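Local coordinates for probable disease resistance protein At5g66900 (Arabidopsis thaliana, PDB 7L7W) that acts as a helper immune receptor in plant disease resistance, forming calcium-permeable nonselective cation channels, here represented by its N-terminal RPW8-like four-helix-bundle domain, at residues L23-F37 with I79-R91. The protein carries 2 engineered substitutions. Numbering follows the deposited sequence. Where two conformers were deposited one is given.
Sequences LLKVVIDEAKKFKAF and IERADVAVRKFPR. With NI (nickel (II) ion), chain B.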
loop_
_atom_site.group_PDB
_atom_site.type_symbol
_atom_site.label_atom_id
_atom_site.label_comp_id
_atom_site.label_asym_id
_atom_site.label_seq_id
_atom_site.Cartn_x
_atom_site.Cartn_y
_atom_site.Cartn_z
ATOM N N LEU A 23 16.598 26.722 3.492
ATOM C CA LEU A 23 15.913 25.801 2.603
ATOM C C LEU A 23 16.047 24.351 3.063
ATOM O O LEU A 23 15.170 23.536 2.774
ATOM C CB LEU A 23 16.436 25.990 1.182
ATOM C CG LEU A 23 16.049 24.954 0.133
ATOM C CD1 LEU A 23 14.715 25.343 -0.469
ATOM C CD2 LEU A 23 17.110 24.899 -0.974
ATOM N N LEU A 24 17.106 24.009 3.797
ATOM C CA LEU A 24 17.191 22.639 4.296
ATOM C C LEU A 24 16.320 22.427 5.534
ATOM O O LEU A 24 15.734 21.349 5.707
ATOM C CB LEU A 24 18.641 22.275 4.604
ATOM C CG LEU A 24 18.810 20.800 4.973
ATOM C CD1 LEU A 24 18.243 19.869 3.868
ATOM C CD2 LEU A 24 20.274 20.511 5.240
ATOM N N LYS A 25 16.234 23.427 6.416
ATOM C CA LYS A 25 15.389 23.284 7.590
ATOM C C LYS A 25 13.928 23.146 7.192
ATOM O O LYS A 25 13.169 22.408 7.845
ATOM C CB LYS A 25 15.580 24.476 8.533
ATOM C CG LYS A 25 14.862 24.341 9.886
ATOM C CD LYS A 25 15.765 23.723 10.955
ATOM C CE LYS A 25 14.954 22.971 12.000
ATOM N NZ LYS A 25 15.853 22.094 12.798
ATOM N N VAL A 26 13.516 23.837 6.123
ATOM C CA VAL A 26 12.136 23.672 5.668
ATOM C C VAL A 26 11.876 22.219 5.280
ATOM O O VAL A 26 10.869 21.612 5.677
ATOM C CB VAL A 26 11.823 24.614 4.494
ATOM C CG1 VAL A 26 10.493 24.206 3.860
ATOM C CG2 VAL A 26 11.781 26.055 4.954
ATOM N N VAL A 27 12.792 21.642 4.499
ATOM C CA VAL A 27 12.614 20.281 4.008
ATOM C C VAL A 27 12.619 19.289 5.172
ATOM O O VAL A 27 11.881 18.291 5.159
ATOM C CB VAL A 27 13.693 19.967 2.949
ATOM C CG1 VAL A 27 13.579 18.528 2.430
ATOM C CG2 VAL A 27 13.578 20.944 1.778
ATOM N N ILE A 28 13.421 19.566 6.208
ATOM C CA ILE A 28 13.434 18.682 7.369
ATOM C C ILE A 28 12.103 18.750 8.096
ATOM O O ILE A 28 11.492 17.715 8.411
ATOM C CB ILE A 28 14.598 19.017 8.314
ATOM C CG1 ILE A 28 15.929 18.775 7.624
ATOM C CG2 ILE A 28 14.550 18.125 9.542
ATOM C CD1 ILE A 28 17.112 19.282 8.451
ATOM N N ASP A 29 11.611 19.962 8.359
ATOM C CA ASP A 29 10.374 20.095 9.116
ATOM C C ASP A 29 9.192 19.511 8.363
ATOM O O ASP A 29 8.238 19.031 8.988
ATOM C CB ASP A 29 10.120 21.561 9.456
ATOM C CG ASP A 29 11.250 22.174 10.267
ATOM O OD1 ASP A 29 11.817 21.464 11.136
ATOM O OD2 ASP A 29 11.579 23.356 10.013
ATOM N N GLU A 30 9.236 19.534 7.028
ATOM C CA GLU A 30 8.175 18.909 6.247
ATOM C C GLU A 30 8.309 17.391 6.232
ATOM O O GLU A 30 7.298 16.685 6.272
ATOM C CB GLU A 30 8.148 19.440 4.811
ATOM C CG GLU A 30 7.656 20.870 4.663
ATOM C CD GLU A 30 6.256 21.109 5.206
ATOM O OE1 GLU A 30 5.448 20.145 5.328
ATOM O OE2 GLU A 30 5.970 22.285 5.532
ATOM N N ALA A 31 9.534 16.866 6.141
ATOM C CA ALA A 31 9.692 15.414 6.099
ATOM C C ALA A 31 9.325 14.788 7.430
ATOM O O ALA A 31 8.742 13.700 7.469
ATOM C CB ALA A 31 11.122 15.037 5.738
ATOM N N LYS A 32 9.669 15.458 8.535
ATOM C CA LYS A 32 9.446 14.875 9.852
ATOM C C LYS A 32 7.967 14.554 10.076
ATOM O O LYS A 32 7.644 13.591 10.788
ATOM C CB LYS A 32 9.986 15.818 10.929
ATOM C CG LYS A 32 11.433 15.548 11.302
ATOM C CD LYS A 32 11.939 16.552 12.333
ATOM C CE LYS A 32 13.377 16.255 12.745
ATOM N NZ LYS A 32 13.994 17.378 13.505
ATOM N N LYS A 33 7.064 15.306 9.426
ATOM C CA LYS A 33 5.628 15.139 9.638
ATOM C C LYS A 33 5.142 13.730 9.284
ATOM O O LYS A 33 4.151 13.263 9.854
ATOM C CB LYS A 33 4.853 16.183 8.826
ATOM C CG LYS A 33 5.040 17.628 9.282
ATOM C CD LYS A 33 4.223 18.606 8.439
ATOM C CE LYS A 33 4.721 20.052 8.587
ATOM N NZ LYS A 33 4.070 20.967 7.589
ATOM N N PHE A 34 5.812 13.036 8.360
ATOM C CA PHE A 34 5.366 11.708 7.910
ATOM C C PHE A 34 5.998 10.602 8.763
ATOM O O PHE A 34 6.739 9.740 8.274
ATOM C CB PHE A 34 5.688 11.522 6.421
ATOM C CG PHE A 34 5.072 12.578 5.531
ATOM C CD1 PHE A 34 3.691 12.677 5.394
ATOM C CD2 PHE A 34 5.865 13.465 4.835
ATOM C CE1 PHE A 34 3.122 13.667 4.583
ATOM C CE2 PHE A 34 5.298 14.455 4.016
ATOM C CZ PHE A 34 3.933 14.563 3.897
ATOM N N LYS A 35 5.681 10.633 10.065
ATOM C CA LYS A 35 6.319 9.714 11.007
ATOM C C LYS A 35 6.130 8.259 10.600
ATOM O O LYS A 35 7.069 7.457 10.697
ATOM C CB LYS A 35 5.798 9.959 12.428
ATOM C CG LYS A 35 5.580 11.413 12.758
ATOM C CD LYS A 35 4.601 11.624 13.886
ATOM C CE LYS A 35 5.129 12.749 14.758
ATOM N NZ LYS A 35 4.605 12.700 16.153
ATOM N N ALA A 36 4.940 7.905 10.095
ATOM C CA ALA A 36 4.666 6.508 9.760
ATOM C C ALA A 36 5.583 5.980 8.666
ATOM O O ALA A 36 5.903 4.786 8.662
ATOM C CB ALA A 36 3.210 6.331 9.343
ATOM N N PHE A 37 6.043 6.850 7.750
ATOM C CA PHE A 37 6.825 6.444 6.574
ATOM C C PHE A 37 8.301 6.685 6.870
ATOM O O PHE A 37 8.780 7.822 6.831
ATOM C CB PHE A 37 6.366 7.197 5.324
ATOM C CG PHE A 37 6.994 6.696 4.043
ATOM C CD1 PHE A 37 6.732 5.410 3.579
ATOM C CD2 PHE A 37 7.863 7.514 3.301
ATOM C CE1 PHE A 37 7.321 4.952 2.401
ATOM C CE2 PHE A 37 8.445 7.057 2.127
ATOM C CZ PHE A 37 8.179 5.776 1.677
ATOM N N ILE A 79 19.175 19.475 -2.580
ATOM C CA ILE A 79 18.191 19.908 -1.590
ATOM C C ILE A 79 16.849 20.180 -2.262
ATOM O O ILE A 79 15.787 19.925 -1.679
ATOM C CB ILE A 79 18.716 21.137 -0.830
ATOM C CG1 ILE A 79 19.959 20.767 -0.025
ATOM C CG2 ILE A 79 17.668 21.678 0.111
ATOM C CD1 ILE A 79 20.724 21.980 0.556
ATOM N N GLU A 80 16.863 20.640 -3.521
ATOM C CA GLU A 80 15.600 20.892 -4.208
ATOM C C GLU A 80 14.924 19.603 -4.659
ATOM O O GLU A 80 13.687 19.540 -4.702
ATOM C CB GLU A 80 15.811 21.830 -5.385
ATOM C CG GLU A 80 15.614 23.282 -4.993
ATOM C CD GLU A 80 14.208 23.576 -4.485
ATOM O OE1 GLU A 80 13.969 23.403 -3.265
ATOM O OE2 GLU A 80 13.350 23.996 -5.300
ATOM N N ARG A 81 15.695 18.559 -4.981
ATOM C CA ARG A 81 15.060 17.262 -5.213
ATOM C C ARG A 81 14.405 16.735 -3.937
ATOM O O ARG A 81 13.279 16.217 -3.976
ATOM C CB ARG A 81 16.079 16.269 -5.752
ATOM C CG ARG A 81 16.484 16.590 -7.197
ATOM C CD ARG A 81 17.866 16.073 -7.516
ATOM N NE ARG A 81 17.985 14.665 -7.155
ATOM C CZ ARG A 81 19.134 14.060 -6.859
ATOM N NH1 ARG A 81 20.280 14.751 -6.872
ATOM N NH2 ARG A 81 19.133 12.765 -6.540
ATOM N N ALA A 82 15.080 16.876 -2.787
ATOM C CA ALA A 82 14.420 16.490 -1.541
ATOM C C ALA A 82 13.139 17.291 -1.337
ATOM O O ALA A 82 12.107 16.735 -0.946
ATOM C CB ALA A 82 15.356 16.654 -0.345
ATOM N N ASP A 83 13.179 18.595 -1.622
ATOM C CA ASP A 83 12.004 19.439 -1.421
ATOM C C ASP A 83 10.841 18.965 -2.286
ATOM O O ASP A 83 9.723 18.756 -1.793
ATOM C CB ASP A 83 12.369 20.896 -1.727
ATOM C CG ASP A 83 11.345 21.899 -1.202
ATOM O OD1 ASP A 83 10.338 21.483 -0.610
ATOM O OD2 ASP A 83 11.560 23.123 -1.369
ATOM N N VAL A 84 11.094 18.768 -3.579
ATOM C CA VAL A 84 10.039 18.350 -4.497
ATOM C C VAL A 84 9.465 17.001 -4.083
ATOM O O VAL A 84 8.235 16.801 -4.081
ATOM C CB VAL A 84 10.590 18.318 -5.931
ATOM C CG1 VAL A 84 9.699 17.499 -6.825
ATOM C CG2 VAL A 84 10.737 19.737 -6.460
ATOM N N ALA A 85 10.342 16.052 -3.728
ATOM C CA ALA A 85 9.883 14.722 -3.343
ATOM C C ALA A 85 9.013 14.784 -2.094
ATOM O O ALA A 85 7.947 14.147 -2.027
ATOM C CB ALA A 85 11.088 13.803 -3.128
ATOM N N VAL A 86 9.435 15.570 -1.103
ATOM C CA VAL A 86 8.661 15.686 0.126
ATOM C C VAL A 86 7.304 16.307 -0.158
ATOM O O VAL A 86 6.283 15.886 0.399
ATOM C CB VAL A 86 9.446 16.498 1.170
ATOM C CG1 VAL A 86 8.502 17.120 2.174
ATOM C CG2 VAL A 86 10.453 15.610 1.873
ATOM N N ARG A 87 7.263 17.320 -1.023
ATOM C CA ARG A 87 5.980 17.969 -1.244
ATOM C C ARG A 87 5.039 17.099 -2.055
ATOM O O ARG A 87 3.822 17.288 -1.959
ATOM C CB ARG A 87 6.177 19.335 -1.894
ATOM C CG ARG A 87 7.227 20.147 -1.162
ATOM C CD ARG A 87 6.910 21.614 -1.119
ATOM N NE ARG A 87 6.235 21.993 0.117
ATOM C CZ ARG A 87 6.753 22.802 1.036
ATOM N NH1 ARG A 87 6.066 23.100 2.131
ATOM N NH2 ARG A 87 7.957 23.316 0.861
ATOM N N LYS A 88 5.566 16.132 -2.823
ATOM C CA LYS A 88 4.668 15.279 -3.595
ATOM C C LYS A 88 4.273 14.007 -2.837
ATOM O O LYS A 88 3.367 13.294 -3.276
ATOM C CB LYS A 88 5.311 14.876 -4.922
ATOM C CG LYS A 88 6.386 13.815 -4.739
ATOM C CD LYS A 88 6.686 12.964 -5.997
ATOM C CE LYS A 88 6.881 13.790 -7.250
ATOM N NZ LYS A 88 8.011 13.165 -7.991
ATOM N N PHE A 89 4.939 13.684 -1.725
ATOM C CA PHE A 89 4.634 12.429 -1.025
ATOM C C PHE A 89 3.155 12.170 -0.756
ATOM O O PHE A 89 2.711 11.026 -0.984
ATOM C CB PHE A 89 5.383 12.334 0.309
ATOM C CG PHE A 89 5.146 11.044 1.028
ATOM C CD1 PHE A 89 5.500 9.836 0.436
ATOM C CD2 PHE A 89 4.539 11.030 2.271
ATOM C CE1 PHE A 89 5.279 8.633 1.086
ATOM C CE2 PHE A 89 4.305 9.821 2.929
ATOM C CZ PHE A 89 4.674 8.623 2.330
ATOM N N PRO A 90 2.353 13.120 -0.269
ATOM C CA PRO A 90 0.934 12.822 -0.006
ATOM C C PRO A 90 0.165 12.299 -1.215
ATOM O O PRO A 90 -0.890 11.671 -1.039
ATOM C CB PRO A 90 0.378 14.168 0.462
ATOM C CG PRO A 90 1.549 14.816 1.119
ATOM C CD PRO A 90 2.727 14.448 0.256
ATOM N N ARG A 91 0.640 12.522 -2.433
ATOM C CA ARG A 91 -0.039 11.976 -3.597
ATOM C C ARG A 91 0.701 10.796 -4.215
ATOM O O ARG A 91 0.334 10.355 -5.302
ATOM C CB ARG A 91 -0.290 13.075 -4.625
ATOM C CG ARG A 91 -1.097 14.238 -4.037
ATOM C CD ARG A 91 -1.133 15.440 -4.961
ATOM N NE ARG A 91 -0.243 15.269 -6.112
ATOM C CZ ARG A 91 0.900 15.931 -6.326
ATOM N NH1 ARG A 91 1.349 16.850 -5.464
ATOM N NH2 ARG A 91 1.603 15.666 -7.428
HETATM NI NI NI B . 11.774 23.859 -3.286
#
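F89 lies between two phenylalanines of the turn that follows helix 20-32. Its CD2 edge points into the face of F34, sitting over the ring centre in an edge-to-face pair with centroids 4.8 Å apart and planes at 69°. The CE1-CZ side of the same ring makes an offset stack with F37, centroids 4.6 Å apart and planes 25° from parallel. With CG anti to the backbone N, the F89 ring is directed to the turn, and P90 CG adds a contact 3.7 Å from F34 CZ.

Toward the other end, V27 is a knob in the hole formed by I79, A82, D83 and V86: CG1 rests 3.8 Å from A82 CB, while CG2 lies against the CB of D83. V86 divides its two methyls, CG1 meeting E30 CB and CG2 meeting A31 CB. L23 closes the row over CG2 of I79. Around the single knob-into-hole contact of V27, the rest is apolar packing between two helices of the four-helix bundle of the RPW8-like CC-R domain; segments 23-32 and 79-88 run at 29° to one another, their axes 9.6 Å apart at closest approach. Helix 38-60 packs on L24, V27 and A31, and helix 97-114 on A82 and F37.

Along the outer margin, E30 links the helices electrostatically: OE2 forms a long salt bridge to R87 NH1 (3.5 Å), and OE1 a shorter one to K33 NZ (2.8 Å). D83 OD1 takes a weak bond from R87 NH2, and D83 OD2 binds nickel at 2.1 Å. Both carboxylate oxygens of E80 complete the metal contacts from this chain, and E80 OE1 lies beside L23 CD1. Beyond the aromatic cluster, Y100 meets the F89 ring, S41 OG bonds to F37 O, and Y95 of a second subunit packs on F34 and F37.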